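Local coordinates for FYVE, RhoGEF and PH domain-containing protein 5 (Homo sapiens, PDB 3MPX) that activates the small GTPase CDC42 by exchanging its bound GDP for GTP, and mediates the VEGF-induced activation of CDC42, at residues M40-N45 against A81-H86; L46-A51 against Q74-L79; R54-M59 against P142-A147. One frame throughout, in Å; residues are numbered along the deposited sequence.

Contact 1: residues M40-N45 against A81-H86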
HETATM    1  N   MSE A  40      15.418   3.029  -0.908  1.00 28.31           N
HETATM    2  CA  MSE A  40      14.465   3.838  -1.635  1.00 28.14           C
HETATM    3  C   MSE A  40      14.406   5.243  -1.070  1.00 25.86           C
HETATM    4  O   MSE A  40      14.367   6.195  -1.849  1.00 25.96           O
HETATM    5  CB  MSE A  40      13.086   3.163  -1.617  1.00 32.20           C
HETATM    6  CG  MSE A  40      12.066   3.838  -2.519  1.00 42.56           C
HETATM    7 SE   MSE A  40      11.153   5.287  -1.582  1.00 54.79          SE
HETATM    8  CE  MSE A  40       9.763   4.246  -0.709  1.00 51.18           C
ATOM      9  N   LEU A  41      14.405   5.388   0.268  1.00 17.42           N
ATOM     10  CA  LEU A  41      14.344   6.717   0.882  1.00 15.86           C
ATOM     11  C   LEU A  41      15.606   7.514   0.624  1.00 20.83           C
ATOM     12  O   LEU A  41      15.535   8.739   0.536  1.00 21.69           O
ATOM     13  CB  LEU A  41      14.047   6.683   2.392  1.00 14.67           C
ATOM     14  CG  LEU A  41      12.685   6.178   2.861  1.00 16.11           C
ATOM     15  CD1 LEU A  41      12.669   6.108   4.342  1.00 15.66           C
ATOM     16  CD2 LEU A  41      11.558   7.072   2.396  1.00 14.51           C
ATOM     17  N   GLN A  42      16.748   6.804   0.491  1.00 17.12           N
ATOM     18  CA  GLN A  42      18.093   7.305   0.212  1.00 16.46           C
ATOM     19  C   GLN A  42      18.068   8.057  -1.113  1.00 20.52           C
ATOM     20  O   GLN A  42      18.255   9.273  -1.117  1.00 18.92           O
ATOM     21  CB  GLN A  42      19.083   6.120   0.153  1.00 17.54           C
ATOM     22  CG  GLN A  42      20.566   6.483   0.099  1.00 42.00           C
ATOM     23  CD  GLN A  42      21.191   6.586   1.469  1.00 78.39           C
ATOM     24  OE1 GLN A  42      21.958   7.522   1.757  1.00 78.97           O
ATOM     25  NE2 GLN A  42      20.898   5.619   2.347  1.00 70.67           N
ATOM     26  N   HIS A  43      17.763   7.334  -2.217  1.00 19.91           N
ATOM     27  CA  HIS A  43      17.701   7.808  -3.611  1.00 21.49           C
ATOM     28  C   HIS A  43      16.612   8.835  -3.839  1.00 24.22           C
ATOM     29  O   HIS A  43      16.725   9.657  -4.752  1.00 22.99           O
ATOM     30  CB  HIS A  43      17.559   6.622  -4.578  1.00 23.92           C
ATOM     31  CG  HIS A  43      18.775   5.736  -4.545  1.00 28.77           C
ATOM     32  ND1 HIS A  43      18.734   4.465  -3.976  1.00 30.84           N
ATOM     33  CD2 HIS A  43      20.056   6.013  -4.902  1.00 31.15           C
ATOM     34  CE1 HIS A  43      19.969   3.997  -4.051  1.00 30.54           C
ATOM     35  NE2 HIS A  43      20.802   4.892  -4.596  1.00 31.07           N
ATOM     36  N   LEU A  44      15.582   8.826  -2.978  1.00 19.93           N
ATOM     37  CA  LEU A  44      14.537   9.820  -3.005  1.00 18.82           C
ATOM     38  C   LEU A  44      15.140  11.144  -2.526  1.00 23.94           C
ATOM     39  O   LEU A  44      14.935  12.175  -3.156  1.00 23.66           O
ATOM     40  CB  LEU A  44      13.394   9.395  -2.090  1.00 18.58           C
ATOM     41  CG  LEU A  44      12.107  10.222  -2.205  1.00 22.72           C
ATOM     42  CD1 LEU A  44      11.458  10.079  -3.580  1.00 21.60           C
ATOM     43  CD2 LEU A  44      11.146   9.821  -1.153  1.00 25.25           C
ATOM     44  N   ASN A  45      15.924  11.105  -1.440  1.00 21.33           N
ATOM     45  CA  ASN A  45      16.543  12.291  -0.861  1.00 21.11           C
ATOM     46  C   ASN A  45      17.632  12.887  -1.745  1.00 26.11           C
ATOM     47  O   ASN A  45      17.788  14.108  -1.782  1.00 25.71           O
ATOM     48  CB  ASN A  45      17.074  11.971   0.515  1.00 19.41           C
ATOM     49  CG  ASN A  45      16.028  12.195   1.549  1.00 31.96           C
ATOM     50  OD1 ASN A  45      15.852  13.311   2.032  1.00 29.22           O
ATOM     51  ND2 ASN A  45      15.234  11.174   1.823  1.00 21.43           N
ATOM     52  N   ALA A  81      14.039  13.661   7.461  1.00  9.32           N
ATOM     53  CA  ALA A  81      13.640  13.259   8.804  1.00  9.22           C
ATOM     54  C   ALA A  81      13.133  11.825   8.800  1.00 13.98           C
ATOM     55  O   ALA A  81      13.382  11.094   9.760  1.00 13.90           O
ATOM     56  CB  ALA A  81      12.548  14.185   9.325  1.00  9.82           C
ATOM     57  N   ILE A  82      12.398  11.434   7.730  1.00 10.68           N
ATOM     58  CA  ILE A  82      11.864  10.079   7.568  1.00 10.45           C
ATOM     59  C   ILE A  82      13.009   9.142   7.241  1.00 15.05           C
ATOM     60  O   ILE A  82      13.135   8.117   7.891  1.00 14.70           O
ATOM     61  CB  ILE A  82      10.688  10.000   6.553  1.00 13.08           C
ATOM     62  CG1 ILE A  82       9.434  10.696   7.117  1.00 12.08           C
ATOM     63  CG2 ILE A  82      10.364   8.542   6.153  1.00 13.93           C
ATOM     64  CD1 ILE A  82       8.540  11.428   6.061  1.00 12.84           C
ATOM     65  N   HIS A  83      13.876   9.523   6.296  1.00 14.04           N
ATOM     66  CA  HIS A  83      15.054   8.734   5.929  1.00 15.26           C
ATOM     67  C   HIS A  83      15.896   8.339   7.176  1.00 20.01           C
ATOM     68  O   HIS A  83      16.246   7.165   7.338  1.00 19.55           O
ATOM     69  CB  HIS A  83      15.906   9.492   4.903  1.00 16.63           C
ATOM     70  CG  HIS A  83      17.153   8.763   4.498  1.00 21.48           C
ATOM     71  ND1 HIS A  83      18.365   9.415   4.409  1.00 24.02           N
ATOM     72  CD2 HIS A  83      17.338   7.455   4.192  1.00 24.77           C
ATOM     73  CE1 HIS A  83      19.247   8.493   4.052  1.00 24.15           C
ATOM     74  NE2 HIS A  83      18.679   7.299   3.911  1.00 24.76           N
ATOM     75  N   ASP A  84      16.157   9.319   8.070  1.00 15.96           N
ATOM     76  CA  ASP A  84      16.931   9.152   9.284  1.00 15.31           C
ATOM     77  C   ASP A  84      16.233   8.226  10.246  1.00 20.51           C
ATOM     78  O   ASP A  84      16.902   7.383  10.867  1.00 22.14           O
ATOM     79  CB  ASP A  84      17.220  10.518   9.936  1.00 17.58           C
ATOM     80  CG  ASP A  84      18.164  11.439   9.157  1.00 39.75           C
ATOM     81  OD1 ASP A  84      18.935  10.927   8.296  1.00 43.12           O
ATOM     82  OD2 ASP A  84      18.155  12.669   9.423  1.00 47.02           O
ATOM     83  N   LEU A  85      14.884   8.339  10.335  1.00 15.34           N
ATOM     84  CA  LEU A  85      14.057   7.509  11.212  1.00 14.98           C
ATOM     85  C   LEU A  85      14.206   6.045  10.845  1.00 21.07           C
ATOM     86  O   LEU A  85      14.473   5.224  11.726  1.00 22.73           O
ATOM     87  CB  LEU A  85      12.573   7.954  11.191  1.00 14.83           C
ATOM     88  CG  LEU A  85      11.484   6.914  11.523  1.00 19.57           C
ATOM     89  CD1 LEU A  85      11.435   6.576  13.003  1.00 19.53           C
ATOM     90  CD2 LEU A  85      10.128   7.364  11.030  1.00 21.82           C
ATOM     91  N   HIS A  86      14.090   5.738   9.542  1.00 16.72           N
ATOM     92  CA  HIS A  86      14.154   4.390   9.009  1.00 16.16           C
ATOM     93  C   HIS A  86      15.587   3.865   8.946  1.00 21.48           C
ATOM     94  O   HIS A  86      15.795   2.665   9.188  1.00 21.14           O
ATOM     95  CB  HIS A  86      13.405   4.308   7.684  1.00 16.19           C
ATOM     96  CG  HIS A  86      11.933   4.514   7.889  1.00 19.00           C
ATOM     97  ND1 HIS A  86      11.107   3.478   8.280  1.00 20.62           N
ATOM     98  CD2 HIS A  86      11.213   5.655   7.869  1.00 20.20           C
ATOM     99  CE1 HIS A  86       9.904   4.010   8.416  1.00 19.64           C
ATOM    100  NE2 HIS A  86       9.925   5.317   8.196  1.00 19.87           N
TER

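Contact 2: residues L46-A51 against Q74-L79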
ATOM      1  N   LEU A  46      18.352  12.039  -2.474  1.00 23.80           N
ATOM      2  CA  LEU A  46      19.405  12.489  -3.368  1.00 24.62           C
ATOM      3  C   LEU A  46      18.815  13.016  -4.667  1.00 29.05           C
ATOM      4  O   LEU A  46      19.167  14.117  -5.079  1.00 30.08           O
ATOM      5  CB  LEU A  46      20.411  11.350  -3.653  1.00 25.20           C
ATOM      6  CG  LEU A  46      21.661  11.704  -4.486  1.00 31.50           C
ATOM      7  CD1 LEU A  46      22.727  12.406  -3.637  1.00 32.92           C
ATOM      8  CD2 LEU A  46      22.287  10.458  -5.100  1.00 34.26           C
ATOM      9  N   ASP A  47      17.919  12.247  -5.301  1.00 24.20           N
ATOM     10  CA  ASP A  47      17.384  12.567  -6.621  1.00 23.37           C
ATOM     11  C   ASP A  47      16.092  13.392  -6.620  1.00 23.91           C
ATOM     12  O   ASP A  47      15.765  14.006  -7.645  1.00 22.88           O
ATOM     13  CB  ASP A  47      17.204  11.272  -7.436  1.00 25.74           C
ATOM     14  CG  ASP A  47      18.404  10.319  -7.402  1.00 44.19           C
ATOM     15  OD1 ASP A  47      19.521  10.765  -7.017  1.00 43.88           O
ATOM     16  OD2 ASP A  47      18.225   9.124  -7.745  1.00 55.35           O
ATOM     17  N   PHE A  48      15.349  13.402  -5.511  1.00 17.68           N
ATOM     18  CA  PHE A  48      14.123  14.175  -5.482  1.00 16.02           C
ATOM     19  C   PHE A  48      14.289  15.378  -4.564  1.00 22.62           C
ATOM     20  O   PHE A  48      14.343  16.491  -5.071  1.00 24.48           O
ATOM     21  CB  PHE A  48      12.906  13.312  -5.125  1.00 16.25           C
ATOM     22  CG  PHE A  48      11.609  14.075  -5.000  1.00 16.15           C
ATOM     23  CD1 PHE A  48      10.959  14.562  -6.125  1.00 18.65           C
ATOM     24  CD2 PHE A  48      11.032  14.292  -3.760  1.00 15.92           C
ATOM     25  CE1 PHE A  48       9.758  15.252  -6.007  1.00 19.06           C
ATOM     26  CE2 PHE A  48       9.828  14.976  -3.644  1.00 18.49           C
ATOM     27  CZ  PHE A  48       9.198  15.455  -4.768  1.00 17.00           C
ATOM     28  N   HIS A  49      14.421  15.172  -3.246  1.00 17.78           N
ATOM     29  CA  HIS A  49      14.585  16.269  -2.307  1.00 17.72           C
ATOM     30  C   HIS A  49      15.789  17.154  -2.715  1.00 23.22           C
ATOM     31  O   HIS A  49      15.595  18.350  -2.963  1.00 23.97           O
ATOM     32  CB  HIS A  49      14.694  15.727  -0.872  1.00 18.59           C
ATOM     33  CG  HIS A  49      15.225  16.705   0.129  1.00 22.30           C
ATOM     34  ND1 HIS A  49      14.392  17.336   1.026  1.00 24.33           N
ATOM     35  CD2 HIS A  49      16.500  17.099   0.362  1.00 24.58           C
ATOM     36  CE1 HIS A  49      15.170  18.116   1.755  1.00 23.96           C
ATOM     37  NE2 HIS A  49      16.447  18.021   1.375  1.00 24.53           N
ATOM     38  N   GLY A  50      16.983  16.558  -2.830  1.00 18.63           N
ATOM     39  CA  GLY A  50      18.207  17.257  -3.207  1.00 18.10           C
ATOM     40  C   GLY A  50      18.090  18.094  -4.471  1.00 23.95           C
ATOM     41  O   GLY A  50      18.414  19.284  -4.457  1.00 23.83           O
ATOM     42  N   ALA A  51      17.577  17.488  -5.570  1.00 21.09           N
ATOM     43  CA  ALA A  51      17.410  18.164  -6.861  1.00 20.83           C
ATOM     44  C   ALA A  51      16.374  19.294  -6.811  1.00 26.10           C
ATOM     45  O   ALA A  51      16.554  20.318  -7.477  1.00 25.41           O
ATOM     46  CB  ALA A  51      17.047  17.158  -7.938  1.00 21.31           C
ATOM     47  N   GLN A  74       8.568  23.109   3.058  1.00 14.33           N
ATOM     48  CA  GLN A  74       8.069  22.565   4.329  1.00 13.27           C
ATOM     49  C   GLN A  74       7.733  21.075   4.190  1.00 17.33           C
ATOM     50  O   GLN A  74       8.279  20.274   4.931  1.00 16.15           O
ATOM     51  CB  GLN A  74       6.881  23.400   4.872  1.00 13.49           C
ATOM     52  CG  GLN A  74       6.642  23.347   6.394  1.00 16.55           C
ATOM     53  CD  GLN A  74       7.870  23.277   7.295  1.00 34.98           C
ATOM     54  OE1 GLN A  74       8.111  22.272   7.965  1.00 28.27           O
ATOM     55  NE2 GLN A  74       8.672  24.332   7.349  1.00 28.83           N
ATOM     56  N   GLY A  75       6.921  20.727   3.189  1.00 15.41           N
ATOM     57  CA  GLY A  75       6.533  19.359   2.856  1.00 14.92           C
ATOM     58  C   GLY A  75       7.726  18.506   2.487  1.00 19.23           C
ATOM     59  O   GLY A  75       7.791  17.339   2.869  1.00 20.17           O
ATOM     60  N   LEU A  76       8.706  19.089   1.792  1.00 15.43           N
ATOM     61  CA  LEU A  76       9.938  18.379   1.405  1.00 14.49           C
ATOM     62  C   LEU A  76      10.900  18.185   2.565  1.00 14.57           C
ATOM     63  O   LEU A  76      11.753  17.321   2.466  1.00 12.20           O
ATOM     64  CB  LEU A  76      10.669  19.095   0.251  1.00 14.42           C
ATOM     65  CG  LEU A  76      10.095  18.845  -1.143  1.00 18.40           C
ATOM     66  CD1 LEU A  76      10.334  20.008  -2.041  1.00 18.63           C
ATOM     67  CD2 LEU A  76      10.674  17.619  -1.746  1.00 19.07           C
ATOM     68  N   SER A  77      10.758  18.964   3.670  1.00 11.71           N
ATOM     69  CA  SER A  77      11.654  18.865   4.831  1.00 11.61           C
ATOM     70  C   SER A  77      11.482  17.553   5.603  1.00 15.30           C
ATOM     71  O   SER A  77      12.398  17.113   6.304  1.00 15.71           O
ATOM     72  CB  SER A  77      11.480  20.059   5.759  1.00 15.20           C
ATOM     73  OG  SER A  77      10.251  19.967   6.455  1.00 28.48           O
ATOM     74  N   GLU A  78      10.311  16.934   5.453  1.00 10.69           N
ATOM     75  CA  GLU A  78       9.923  15.692   6.091  1.00 10.00           C
ATOM     76  C   GLU A  78      10.683  14.480   5.566  1.00 14.75           C
ATOM     77  O   GLU A  78      10.941  13.556   6.337  1.00 14.53           O
ATOM     78  CB  GLU A  78       8.415  15.492   5.933  1.00 11.40           C
ATOM     79  CG  GLU A  78       7.579  16.487   6.730  1.00 23.37           C
ATOM     80  CD  GLU A  78       8.010  16.710   8.173  1.00 45.70           C
ATOM     81  OE1 GLU A  78       8.073  17.889   8.596  1.00 54.82           O
ATOM     82  OE2 GLU A  78       8.305  15.714   8.874  1.00 25.85           O
ATOM     83  N   LEU A  79      11.079  14.499   4.275  1.00 12.07           N
ATOM     84  CA  LEU A  79      11.784  13.390   3.624  1.00 11.43           C
ATOM     85  C   LEU A  79      13.094  13.032   4.325  1.00 12.95           C
ATOM     86  O   LEU A  79      13.194  11.867   4.707  1.00 11.64           O
ATOM     87  CB  LEU A  79      11.987  13.602   2.115  1.00 11.38           C
ATOM     88  CG  LEU A  79      10.729  13.869   1.250  1.00 15.46           C
ATOM     89  CD1 LEU A  79      11.105  13.941  -0.226  1.00 15.13           C
ATOM     90  CD2 LEU A  79       9.643  12.800   1.456  1.00 16.51           C
TER

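Contact 3: residues R54-M59 against P142-A147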
ATOM      1  N   ARG A  54      17.932  22.187  -4.641  1.00 27.81           N
ATOM      2  CA  ARG A  54      18.869  22.860  -5.548  1.00 26.69           C
ATOM      3  C   ARG A  54      18.112  23.811  -6.482  1.00 29.32           C
ATOM      4  O   ARG A  54      18.485  24.983  -6.575  1.00 30.37           O
ATOM      5  CB  ARG A  54      19.701  21.847  -6.368  1.00 25.11           C
ATOM      6  CG  ARG A  54      20.929  21.318  -5.653  1.00 28.64           C
ATOM      7  CD  ARG A  54      21.732  20.382  -6.539  1.00 32.40           C
ATOM      8  NE  ARG A  54      21.344  18.982  -6.356  1.00 37.27           N
ATOM      9  CZ  ARG A  54      21.092  18.129  -7.347  1.00 48.65           C
ATOM     10  NH1 ARG A  54      20.750  16.875  -7.078  1.00 28.45           N
ATOM     11  NH2 ARG A  54      21.178  18.524  -8.616  1.00 32.96           N
ATOM     12  N   ALA A  55      17.022  23.335  -7.114  1.00 23.44           N
ATOM     13  CA  ALA A  55      16.206  24.168  -8.003  1.00 22.45           C
ATOM     14  C   ALA A  55      15.582  25.342  -7.247  1.00 25.36           C
ATOM     15  O   ALA A  55      15.837  26.482  -7.623  1.00 25.85           O
ATOM     16  CB  ALA A  55      15.125  23.334  -8.681  1.00 22.95           C
ATOM     17  N   LEU A  56      14.797  25.071  -6.166  1.00 20.17           N
ATOM     18  CA  LEU A  56      14.107  26.086  -5.352  1.00 18.25           C
ATOM     19  C   LEU A  56      15.071  27.166  -4.838  1.00 22.44           C
ATOM     20  O   LEU A  56      14.716  28.344  -4.895  1.00 20.79           O
ATOM     21  CB  LEU A  56      13.283  25.460  -4.202  1.00 17.07           C
ATOM     22  CG  LEU A  56      12.071  24.571  -4.577  1.00 19.09           C
ATOM     23  CD1 LEU A  56      11.431  23.963  -3.337  1.00 17.70           C
ATOM     24  CD2 LEU A  56      11.032  25.331  -5.376  1.00 20.10           C
ATOM     25  N   ASP A  57      16.315  26.778  -4.434  1.00 21.29           N
ATOM     26  CA  ASP A  57      17.387  27.706  -4.017  1.00 21.98           C
ATOM     27  C   ASP A  57      17.740  28.689  -5.145  1.00 27.78           C
ATOM     28  O   ASP A  57      18.007  29.862  -4.852  1.00 28.56           O
ATOM     29  CB  ASP A  57      18.658  26.963  -3.567  1.00 24.05           C
ATOM     30  CG  ASP A  57      18.595  26.234  -2.226  1.00 40.13           C
ATOM     31  OD1 ASP A  57      17.729  26.590  -1.383  1.00 41.54           O
ATOM     32  OD2 ASP A  57      19.423  25.316  -2.010  1.00 47.15           O
ATOM     33  N   ASP A  58      17.706  28.222  -6.434  1.00 23.81           N
ATOM     34  CA  ASP A  58      17.974  29.062  -7.614  1.00 23.07           C
ATOM     35  C   ASP A  58      16.805  30.019  -7.867  1.00 29.78           C
ATOM     36  O   ASP A  58      17.006  31.172  -8.273  1.00 28.25           O
ATOM     37  CB  ASP A  58      18.194  28.204  -8.869  1.00 23.71           C
ATOM     38  CG  ASP A  58      19.467  27.386  -8.956  1.00 25.86           C
ATOM     39  OD1 ASP A  58      20.437  27.720  -8.256  1.00 25.51           O
ATOM     40  OD2 ASP A  58      19.512  26.449  -9.784  1.00 29.55           O
HETATM   41  N   MSE A  59      15.578  29.521  -7.645  1.00 30.08           N
HETATM   42  CA  MSE A  59      14.334  30.260  -7.874  1.00 31.43           C
HETATM   43  C   MSE A  59      14.117  31.367  -6.881  1.00 35.56           C
HETATM   44  O   MSE A  59      13.292  32.249  -7.132  1.00 35.71           O
HETATM   45  CB  MSE A  59      13.131  29.333  -7.883  1.00 34.55           C
HETATM   46  CG  MSE A  59      13.122  28.379  -9.043  1.00 43.41           C
HETATM   47 SE   MSE A  59      11.767  27.032  -8.725  1.00 53.81          SE
HETATM   48  CE  MSE A  59      12.819  25.631  -8.930  1.00 50.86           C
ATOM     49  N   PRO A 142      10.660  26.341 -15.663  1.00 23.14           N
ATOM     50  CA  PRO A 142      11.657  25.470 -16.309  1.00 22.10           C
ATOM     51  C   PRO A 142      12.631  24.797 -15.330  1.00 21.06           C
ATOM     52  O   PRO A 142      12.830  23.602 -15.440  1.00 20.73           O
ATOM     53  CB  PRO A 142      12.366  26.423 -17.280  1.00 24.21           C
ATOM     54  CG  PRO A 142      11.325  27.422 -17.641  1.00 28.79           C
ATOM     55  CD  PRO A 142      10.552  27.638 -16.369  1.00 24.94           C
ATOM     56  N   ARG A 143      13.172  25.536 -14.349  1.00 14.49           N
ATOM     57  CA  ARG A 143      14.088  25.033 -13.312  1.00 12.23           C
ATOM     58  C   ARG A 143      13.441  23.914 -12.448  1.00 15.53           C
ATOM     59  O   ARG A 143      14.082  22.885 -12.207  1.00 15.13           O
ATOM     60  CB  ARG A 143      14.567  26.204 -12.426  1.00  5.91           C
ATOM     61  CG  ARG A 143      15.687  25.881 -11.445  1.00  5.76           C
ATOM     62  CD  ARG A 143      17.028  25.653 -12.122  1.00  8.90           C
ATOM     63  NE  ARG A 143      17.909  24.798 -11.329  1.00 14.45           N
ATOM     64  CZ  ARG A 143      17.766  23.480 -11.210  1.00 26.27           C
ATOM     65  NH1 ARG A 143      16.753  22.859 -11.796  1.00  4.59           N
ATOM     66  NH2 ARG A 143      18.609  22.780 -10.463  1.00 18.50           N
ATOM     67  N   LEU A 144      12.197  24.124 -11.963  1.00 11.08           N
ATOM     68  CA  LEU A 144      11.524  23.101 -11.176  1.00 11.03           C
ATOM     69  C   LEU A 144      11.154  21.915 -12.090  1.00 16.39           C
ATOM     70  O   LEU A 144      11.330  20.755 -11.681  1.00 18.22           O
ATOM     71  CB  LEU A 144      10.293  23.652 -10.439  1.00 11.16           C
ATOM     72  CG  LEU A 144       9.694  22.732  -9.351  1.00 15.88           C
ATOM     73  CD1 LEU A 144      10.528  22.736  -8.106  1.00 15.22           C
ATOM     74  CD2 LEU A 144       8.278  23.142  -9.004  1.00 19.77           C
ATOM     75  N   ALA A 145      10.719  22.204 -13.348  1.00  9.68           N
ATOM     76  CA  ALA A 145      10.400  21.157 -14.307  1.00  9.05           C
ATOM     77  C   ALA A 145      11.634  20.297 -14.575  1.00 13.97           C
ATOM     78  O   ALA A 145      11.535  19.084 -14.489  1.00 14.43           O
ATOM     79  CB  ALA A 145       9.860  21.749 -15.588  1.00  9.73           C
ATOM     80  N   ALA A 146      12.804  20.924 -14.760  1.00 11.60           N
ATOM     81  CA  ALA A 146      14.096  20.272 -14.984  1.00 11.86           C
ATOM     82  C   ALA A 146      14.451  19.369 -13.815  1.00 21.69           C
ATOM     83  O   ALA A 146      15.024  18.308 -14.046  1.00 23.09           O
ATOM     84  CB  ALA A 146      15.192  21.314 -15.182  1.00 11.70           C
ATOM     85  N   ALA A 147      14.116  19.779 -12.564  1.00 19.91           N
ATOM     86  CA  ALA A 147      14.418  18.991 -11.368  1.00 20.17           C
ATOM     87  C   ALA A 147      13.515  17.771 -11.283  1.00 24.64           C
ATOM     88  O   ALA A 147      14.018  16.663 -11.087  1.00 22.88           O
ATOM     89  CB  ALA A 147      14.289  19.840 -10.111  1.00 20.67           C
TER

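Contact 1: residues M40-N45 against A81-H86
The imidazole of His83 is the flat group at the middle of this contact, lying with one face against the backbone of the 40-45 helix. Over that face sit Leu41 O and Gln42 CA, the latter making a CH-pi contact 4.1 Å from the ring centroid. On the His86 ring, Leu85 CG lies over one face, toward the rim, Ile82 C is at the edge, in plane, and Leu41 CD1 comes in obliquely. The side-chain amide of Gln42 crosses the His83 imidazole with its plane turned almost perpendicular, at 86°. Gln42 NE2 and His83 NE2 come within 3.2 Å, but the angle is too poor for a hydrogen bond. Asn45 meets the same histidine obliquely, its ND2 lying 3.6 Å from His83 CB. That amide is tied back to its own helix: Asn45 ND2 donates to Leu41 O (2.8 Å), nearly straight at 172°, while Asn45 N reaches the same oxygen from the opposite face of the carbonyl.

His83 turns CG away from its own backbone N, which carries the ring across to the other helix. Beside it, Leu41 uses a single methyl twice: Leu41 CD1 touches Ile82 CG2 at 3.8 Å and lies equally close to CD2 of the His86 ring. His86 ND1 bonds to Glu34 of the same helix 21-59 and NE2 to His120 of helix 117-138, two bonds that together hold the ring's rotation.

Both segments belong to the helical DH (RhoGEF) domain, where helices 21-59 and 66-98 run nearly antiparallel; the axes of the two short segments come within 9.5 Å, at 154° between their directions. Helix 162-184 packs against Leu41 through Val169, and helix 117-138 covers Ile82 through His120 and His123.

Contact 2: residues L46-A51 against Q74-L79
With CG anti to the backbone N in both Phe48 (chi1 177°) and His49 (chi1 164°), the torsions bring both rings to the 74-79 helix, one into an apolar layer and the other to a backbone carbonyl. His49 ND1 donates to Leu76 O at 3.0 Å, with a distinctly bent N-H...O angle of 144°. The oxygen lies near the plane of the imidazole, at its edge, whereas the nitrogen stands well above the plane of the carbonyl and so is not aligned with a lone pair. Leu76 O also receives a weak backbone bond from Leu79 N, so the histidine adds a second donor to this carbonyl.

Phe48 crosses both leucines at about a right angle and meets them through one side of its ring. Leu76 CD2 approaches Phe48 CE2 obliquely at 3.4 Å, while Leu79 CD1 sits at the ring edge, near its plane, 3.6 Å from Phe48 CD2. The same Leu79 methyl touches His49 CB at 4.1 Å, bridging the two aromatic residues.

The contact joins helices 21-59 and 66-98 of the DH domain, at a wider pi-type turn of the former spanning 46-49. Leu134 of helix 117-138 and Leu166 of helix 162-184 pack on Phe48, and Phe151 of helix 142-152 also meets its ring.

Contact 3: residues R54-M59 against P142-A147
Arg143 NE donates to Asp58 OD2 at 2.8 Å, with an N-H...O angle of 157°, a salt bridge made through the anti lone pair of the carboxylate oxygen. The acceptor lies near the guanidinium plane, at its edge, although the carboxylate itself is turned 48° from that plane. Arg143 CG starts out opposite its backbone N, and a bend at chi2 (71°) then lays the guanidinium flat over Ala55. Ala55 CA lies over the centre of one face, and Ala55 CB is 3.5 Å from Arg143 NH1.

Beneath this charged outer layer the contact is apolar. Ala55 CB meets Ala147 CB at 3.9 Å, two small side chains, consistent with the close 8.9 Å approach of the axes of these two short segments. The terminal methyl of selenomethionine Met59 lies against the start of the other helix, Met59 CE being 3.5 Å from Leu144 CB. Leu144 CD1 reaches Leu56 CD2 at 3.8 Å.

Here the C-terminal part of helix 21-59 runs almost exactly antiparallel to helix 142-152 in the DH domain. Helix 66-98 packs on Leu56 through Leu72, and helix 117-138 packs on Leu144 through Leu134 and Cys138.

All three contacts follow helix 21-59 in order, its successive segments 40-45, 46-51 and 54-59 each meeting a different partner segment. Contacts 1 and 2 share helix 66-98 and lie about 9 Å apart between centres; because the two helices are antiparallel, contact 2 is nested inside the loop closed by contact 1. Contact 3 turns to helix 142-152, much later in the chain, its centre about 13 Å from that of contact 2 and about 21 Å from that of contact 1. Contacts 2 and 3 still touch, through Ala51 O and Ala147 CB. Helix 21-59 thus joins early and later helices of the DH domain, the exchange-factor domain of this DH-PH fragment.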